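Local atomic coordinates of putative isochorismatase hydrolase (Oleispira antarctica, PDB entry 3LQY), a protein that probably acts as a hydrolase of the isochorismatase family, its physiological substrate not established. Residues L10-F15 / L52-V57; D14-Y19 / D74-H79. One frame throughout, in Å; residues are numbered along the deposited sequence.

Contact 1 (L10-F15 / L52-V57)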
loop_
_atom_site.group_PDB
_atom_site.type_symbol
_atom_site.label_atom_id
_atom_site.label_comp_id
_atom_site.label_asym_id
_atom_site.label_seq_id
_atom_site.Cartn_x
_atom_site.Cartn_y
_atom_site.Cartn_z
ATOM N N LEU A 10 4.175 0.468 9.397
ATOM C CA LEU A 10 4.240 0.714 7.945
ATOM C C LEU A 10 3.464 -0.403 7.264
ATOM O O LEU A 10 3.676 -1.586 7.539
ATOM C CB LEU A 10 5.678 0.809 7.455
ATOM C CG LEU A 10 6.001 0.850 5.953
ATOM C CD1 LEU A 10 5.678 2.266 5.368
ATOM C CD2 LEU A 10 7.475 0.419 5.788
ATOM N N LEU A 11 2.514 -0.002 6.422
ATOM C CA LEU A 11 1.566 -0.911 5.788
ATOM C C LEU A 11 1.756 -0.810 4.299
ATOM O O LEU A 11 1.447 0.223 3.667
ATOM C CB LEU A 11 0.135 -0.559 6.165
ATOM C CG LEU A 11 -0.996 -1.514 5.782
ATOM C CD1 LEU A 11 -0.763 -2.887 6.331
ATOM C CD2 LEU A 11 -2.312 -0.965 6.316
ATOM N N LEU A 12 2.263 -1.881 3.721
ATOM C CA LEU A 12 2.575 -1.868 2.331
ATOM C C LEU A 12 1.505 -2.656 1.610
ATOM O O LEU A 12 1.355 -3.868 1.803
ATOM C CB LEU A 12 3.967 -2.499 2.110
ATOM C CG LEU A 12 5.111 -1.882 2.959
ATOM C CD1 LEU A 12 5.296 -2.552 4.343
ATOM C CD2 LEU A 12 6.435 -1.881 2.189
ATOM N N ILE A 13 0.781 -1.975 0.737
ATOM C CA ILE A 13 -0.360 -2.565 0.032
ATOM C C ILE A 13 0.014 -2.987 -1.372
ATOM O O ILE A 13 0.215 -2.154 -2.235
ATOM C CB ILE A 13 -1.547 -1.538 -0.076
ATOM C CG1 ILE A 13 -1.970 -1.039 1.311
ATOM C CG2 ILE A 13 -2.731 -2.204 -0.794
ATOM C CD1 ILE A 13 -2.531 -2.122 2.229
ATOM N N ASP A 14 0.160 -4.301 -1.572
ATOM C CA ASP A 14 0.199 -4.909 -2.872
ATOM C C ASP A 14 1.291 -4.381 -3.782
ATOM O O ASP A 14 1.035 -4.107 -4.950
ATOM C CB ASP A 14 -1.143 -4.817 -3.622
ATOM C CG ASP A 14 -2.307 -5.483 -2.902
ATOM O OD1 ASP A 14 -2.109 -6.112 -1.858
ATOM O OD2 ASP A 14 -3.476 -5.307 -3.387
ATOM N N PHE A 15 2.530 -4.315 -3.295
ATOM C CA PHE A 15 3.623 -3.991 -4.192
ATOM C C PHE A 15 4.030 -5.320 -4.866
ATOM O O PHE A 15 5.052 -5.909 -4.536
ATOM C CB PHE A 15 4.810 -3.373 -3.431
ATOM C CG PHE A 15 4.848 -1.866 -3.419
ATOM C CD1 PHE A 15 4.846 -1.143 -4.603
ATOM C CD2 PHE A 15 4.963 -1.177 -2.231
ATOM C CE1 PHE A 15 4.953 0.197 -4.610
ATOM C CE2 PHE A 15 5.068 0.195 -2.221
ATOM C CZ PHE A 15 5.046 0.900 -3.417
ATOM N N LEU A 52 10.431 -0.383 14.579
ATOM C CA LEU A 52 9.019 -0.403 14.241
ATOM C C LEU A 52 8.284 -1.485 13.467
ATOM O O LEU A 52 8.899 -2.212 12.649
ATOM C CB LEU A 52 8.909 0.949 13.527
ATOM C CG LEU A 52 8.922 2.179 14.433
ATOM C CD1 LEU A 52 10.097 2.202 15.382
ATOM C CD2 LEU A 52 8.887 3.452 13.612
ATOM N N PRO A 53 6.982 -1.636 13.753
ATOM C CA PRO A 53 6.161 -2.618 13.061
ATOM C C PRO A 53 6.064 -2.391 11.537
ATOM O O PRO A 53 5.893 -1.249 11.074
ATOM C CB PRO A 53 4.787 -2.437 13.723
ATOM C CG PRO A 53 5.076 -1.882 15.028
ATOM C CD PRO A 53 6.213 -0.956 14.809
ATOM N N VAL A 54 6.183 -3.483 10.786
ATOM C CA VAL A 54 5.993 -3.494 9.338
ATOM C C VAL A 54 4.992 -4.595 8.988
ATOM O O VAL A 54 5.203 -5.765 9.362
ATOM C CB VAL A 54 7.313 -3.755 8.601
ATOM C CG1 VAL A 54 7.081 -3.798 7.107
ATOM C CG2 VAL A 54 8.302 -2.669 8.935
ATOM N N VAL A 55 3.898 -4.215 8.308
ATOM C CA VAL A 55 2.905 -5.183 7.845
ATOM C C VAL A 55 2.695 -5.069 6.336
ATOM O O VAL A 55 2.577 -3.959 5.785
ATOM C CB VAL A 55 1.552 -5.037 8.527
ATOM C CG1 VAL A 55 0.589 -6.128 8.057
ATOM C CG2 VAL A 55 1.676 -5.065 10.030
ATOM N N HIS A 56 2.638 -6.238 5.692
ATOM C CA HIS A 56 2.431 -6.325 4.247
ATOM C C HIS A 56 1.052 -6.858 3.899
ATOM O O HIS A 56 0.489 -7.728 4.595
ATOM C CB HIS A 56 3.479 -7.283 3.609
ATOM C CG HIS A 56 4.894 -6.951 3.956
ATOM N ND1 HIS A 56 5.705 -6.194 3.137
ATOM C CD2 HIS A 56 5.646 -7.278 5.040
ATOM C CE1 HIS A 56 6.906 -6.097 3.692
ATOM N NE2 HIS A 56 6.889 -6.727 4.854
ATOM N N VAL A 57 0.549 -6.396 2.765
ATOM C CA VAL A 57 -0.722 -6.872 2.266
ATOM C C VAL A 57 -0.467 -7.301 0.835
ATOM O O VAL A 57 0.271 -6.646 0.147
ATOM C CB VAL A 57 -1.779 -5.779 2.326
ATOM C CG1 VAL A 57 -3.006 -6.220 1.577
ATOM C CG2 VAL A 57 -2.106 -5.435 3.818
#
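Val57 meets three side chains of strand 10-13 and its end with its branched tip. Its CB lies 3.7 Å from Leu12 O. With CG1 anti to the backbone N (chi1 170°), that methyl turns to Asp14 OD1 at 3.6 Å. Its other methyl, CG2, touches both Ile13 CD1 (3.7 Å) and Leu11 CD1 (3.8 Å). On the other face of the sheet, Leu12 CD1 rests 3.5 Å from Val54 CG1 and over the face of the His56 ring, a CH-pi contact; His56 NE2 is held by Glu88. Between the two faces the backbones form a parallel ladder in which Val55 N reaches Leu10 O at 2.7 Å and Leu12 N, Val57 N and Asp14 N continue it. The last of these bonds joins Asp14 N to Val57 O where the first strand gives out. An alanine in place of Val57 would probably leave a gap beside Leu11 CD1 and Ile13 CD1 and set the Ile13 tip freer to turn. Backbone bonds thus zip two central strands of the alpha/beta sheet together, with apolar branches filling its faces and the Asp14 carboxylate, in a long, weak ion pair with Lys93, placed where the strand ends.

Contact 2 (D14-Y19 / D74-H79)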
loop_
_atom_site.group_PDB
_atom_site.type_symbol
_atom_site.label_atom_id
_atom_site.label_comp_id
_atom_site.label_asym_id
_atom_site.label_seq_id
_atom_site.Cartn_x
_atom_site.Cartn_y
_atom_site.Cartn_z
ATOM N N ASP A 14 0.160 -4.301 -1.572
ATOM C CA ASP A 14 0.199 -4.909 -2.872
ATOM C C ASP A 14 1.291 -4.381 -3.782
ATOM O O ASP A 14 1.035 -4.107 -4.950
ATOM C CB ASP A 14 -1.143 -4.817 -3.622
ATOM C CG ASP A 14 -2.307 -5.483 -2.902
ATOM O OD1 ASP A 14 -2.109 -6.112 -1.858
ATOM O OD2 ASP A 14 -3.476 -5.307 -3.387
ATOM N N PHE A 15 2.530 -4.315 -3.295
ATOM C CA PHE A 15 3.623 -3.991 -4.192
ATOM C C PHE A 15 4.030 -5.320 -4.866
ATOM O O PHE A 15 5.052 -5.909 -4.536
ATOM C CB PHE A 15 4.810 -3.373 -3.431
ATOM C CG PHE A 15 4.848 -1.866 -3.419
ATOM C CD1 PHE A 15 4.846 -1.143 -4.603
ATOM C CD2 PHE A 15 4.963 -1.177 -2.231
ATOM C CE1 PHE A 15 4.953 0.197 -4.610
ATOM C CE2 PHE A 15 5.068 0.195 -2.221
ATOM C CZ PHE A 15 5.046 0.900 -3.417
ATOM N N GLN A 16 3.168 -5.821 -5.755
ATOM C CA GLN A 16 3.284 -7.120 -6.361
ATOM C C GLN A 16 3.732 -7.023 -7.807
ATOM O O GLN A 16 3.499 -6.034 -8.500
ATOM C CB GLN A 16 1.968 -7.878 -6.247
ATOM C CG GLN A 16 1.626 -8.230 -4.815
ATOM C CD GLN A 16 0.178 -8.582 -4.660
ATOM O OE1 GLN A 16 -0.605 -7.761 -4.170
ATOM N NE2 GLN A 16 -0.206 -9.765 -5.071
ATOM N N ASN A 17 4.463 -8.058 -8.236
ATOM C CA ASN A 17 5.104 -8.055 -9.537
ATOM C C ASN A 17 4.246 -7.641 -10.714
ATOM O O ASN A 17 4.698 -6.884 -11.595
ATOM C CB ASN A 17 5.675 -9.447 -9.820
ATOM C CG ASN A 17 6.946 -9.727 -9.027
ATOM O OD1 ASN A 17 7.749 -8.828 -8.787
ATOM N ND2 ASN A 17 7.121 -10.973 -8.610
ATOM N N ASP A 18 3.024 -8.159 -10.797
ATOM C CA ASP A 18 2.127 -7.762 -11.941
ATOM C C ASP A 18 1.914 -6.269 -12.181
ATOM O O ASP A 18 1.440 -5.872 -13.261
ATOM C CB ASP A 18 0.749 -8.464 -11.877
ATOM C CG ASP A 18 0.763 -9.922 -12.367
ATOM O OD1 ASP A 18 1.582 -10.264 -13.246
ATOM O OD2 ASP A 18 -0.038 -10.753 -11.852
ATOM N N TYR A 19 2.244 -5.457 -11.186
ATOM C CA TYR A 19 2.131 -4.006 -11.269
ATOM C C TYR A 19 3.303 -3.274 -11.872
ATOM O O TYR A 19 3.187 -2.129 -12.239
ATOM C CB TYR A 19 1.836 -3.407 -9.878
ATOM C CG TYR A 19 0.416 -3.569 -9.348
ATOM C CD1 TYR A 19 -0.650 -3.780 -10.205
ATOM C CD2 TYR A 19 0.153 -3.439 -7.990
ATOM C CE1 TYR A 19 -1.956 -3.826 -9.732
ATOM C CE2 TYR A 19 -1.159 -3.503 -7.468
ATOM C CZ TYR A 19 -2.208 -3.714 -8.365
ATOM O OH TYR A 19 -3.480 -3.805 -7.872
ATOM N N ASP A 74 3.849 -16.226 -9.849
ATOM C CA ASP A 74 4.951 -15.308 -9.548
ATOM C C ASP A 74 4.464 -13.836 -9.680
ATOM O O ASP A 74 5.001 -12.936 -9.023
ATOM C CB ASP A 74 6.178 -15.547 -10.442
ATOM C CG ASP A 74 6.750 -16.945 -10.298
ATOM O OD1 ASP A 74 6.436 -17.654 -9.305
ATOM O OD2 ASP A 74 7.553 -17.334 -11.179
ATOM N N GLY A 75 3.435 -13.604 -10.511
ATOM C CA GLY A 75 2.982 -12.241 -10.780
ATOM C C GLY A 75 2.324 -11.630 -9.543
ATOM O O GLY A 75 2.285 -10.388 -9.371
ATOM N N ALA A 76 1.844 -12.510 -8.659
ATOM C CA ALA A 76 1.187 -12.119 -7.389
ATOM C C ALA A 76 2.139 -12.065 -6.211
ATOM O O ALA A 76 1.723 -11.774 -5.101
ATOM C CB ALA A 76 0.053 -13.082 -7.058
ATOM N N LYS A 77 3.408 -12.338 -6.443
ATOM C CA LYS A 77 4.426 -12.267 -5.389
ATOM C C LYS A 77 4.821 -10.815 -5.168
ATOM O O LYS A 77 4.830 -10.042 -6.109
ATOM C CB LYS A 77 5.666 -13.094 -5.779
ATOM C CG LYS A 77 5.420 -14.572 -5.824
ATOM C CD LYS A 77 6.717 -15.350 -6.272
ATOM C CE LYS A 77 6.496 -16.838 -6.332
ATOM N NZ LYS A 77 7.691 -17.497 -6.954
ATOM N N ILE A 78 5.164 -10.467 -3.923
ATOM C CA ILE A 78 5.688 -9.139 -3.592
ATOM C C ILE A 78 7.014 -8.967 -4.326
ATOM O O ILE A 78 7.894 -9.883 -4.334
ATOM C CB ILE A 78 5.983 -8.997 -2.088
ATOM C CG1 ILE A 78 4.686 -9.023 -1.289
ATOM C CG2 ILE A 78 6.808 -7.725 -1.810
ATOM C CD1 ILE A 78 4.897 -8.944 0.223
ATOM N N HIS A 79 7.170 -7.790 -4.899
ATOM C CA HIS A 79 8.300 -7.426 -5.679
ATOM C C HIS A 79 9.527 -7.414 -4.760
ATOM O O HIS A 79 9.389 -7.049 -3.581
ATOM C CB HIS A 79 8.059 -6.070 -6.302
ATOM C CG HIS A 79 9.055 -5.710 -7.348
ATOM N ND1 HIS A 79 10.155 -4.932 -7.074
ATOM C CD2 HIS A 79 9.098 -5.975 -8.671
ATOM C CE1 HIS A 79 10.857 -4.767 -8.178
ATOM N NE2 HIS A 79 10.258 -5.419 -9.158
HETATM O O HOH W 1 9.149 -11.462 -6.270
#
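Asn17 CG stands anti to its carbonyl carbon (chi1 -75°), which carries the amide across to the 74-79 loop, and Gln16 takes the same first torsion (-67°) before its chain runs out extended toward Ala76. Asn17 ND2 then donates to Asp74 O at 2.9 Å, almost straight (172°) and in the plane of its own amide. Lys77 N reaches that same carbonyl oxygen from the opposite face, so Asp74 O accepts two bonds. ND2 also gives to a water at 3.1 Å, which in turn donates to Ile78 O at 2.8 Å. The other end of the amide, OD1, lies 3.2 Å from His79 CD2, the two side chains crossing at about a right angle; Phe20 stacks on this ring and Ser81 OG bonds to its ND1. Gln16 NE2 donates to Ala76 O at 2.8 Å, tilted from that carbonyl's plane, and has a second acceptor in His59 O. Three backbone bonds complete the join: His79 N to Phe15 O at 2.9 Å, Asn17 N to Lys77 O at 2.9 Å, and Asp18 N to Gly75 O at 2.7 Å. The Asp18 carboxylate, bonded by its two oxygens to Phe69 N and Lys27 N, lies against Gly75, where a side chain would collide with OD1. On the exposed side of the loop Lys77 NZ forms a salt bridge with Asp74 OD1. The 74-79 loop is held by amide side chains and main-chain donors that satisfy its carbonyls one after another, with Asn17 hydrogen-bonded to it through both side chain and backbone.

From the N terminus, the chain leaves strand 8-13 through 14-19, so the first segments of contacts 1 and 2 overlap at Asp14 and Phe15. Contact 1 closes the beta-alpha-beta crossover that runs through helix 33-49 and returns as strand 54-59 beside the first strand. Contact 2 closes a longer loop, reaching past that second strand to 74-79, in the connection leading to strand 90-93. The two loops therefore interleave rather than nest: 52-57 falls between the segments of contact 2. Ile78 CD1 packs on His56 CB at 4.0 Å, joining them directly. Together they tie the sheet interior to the loops beyond its strand ends.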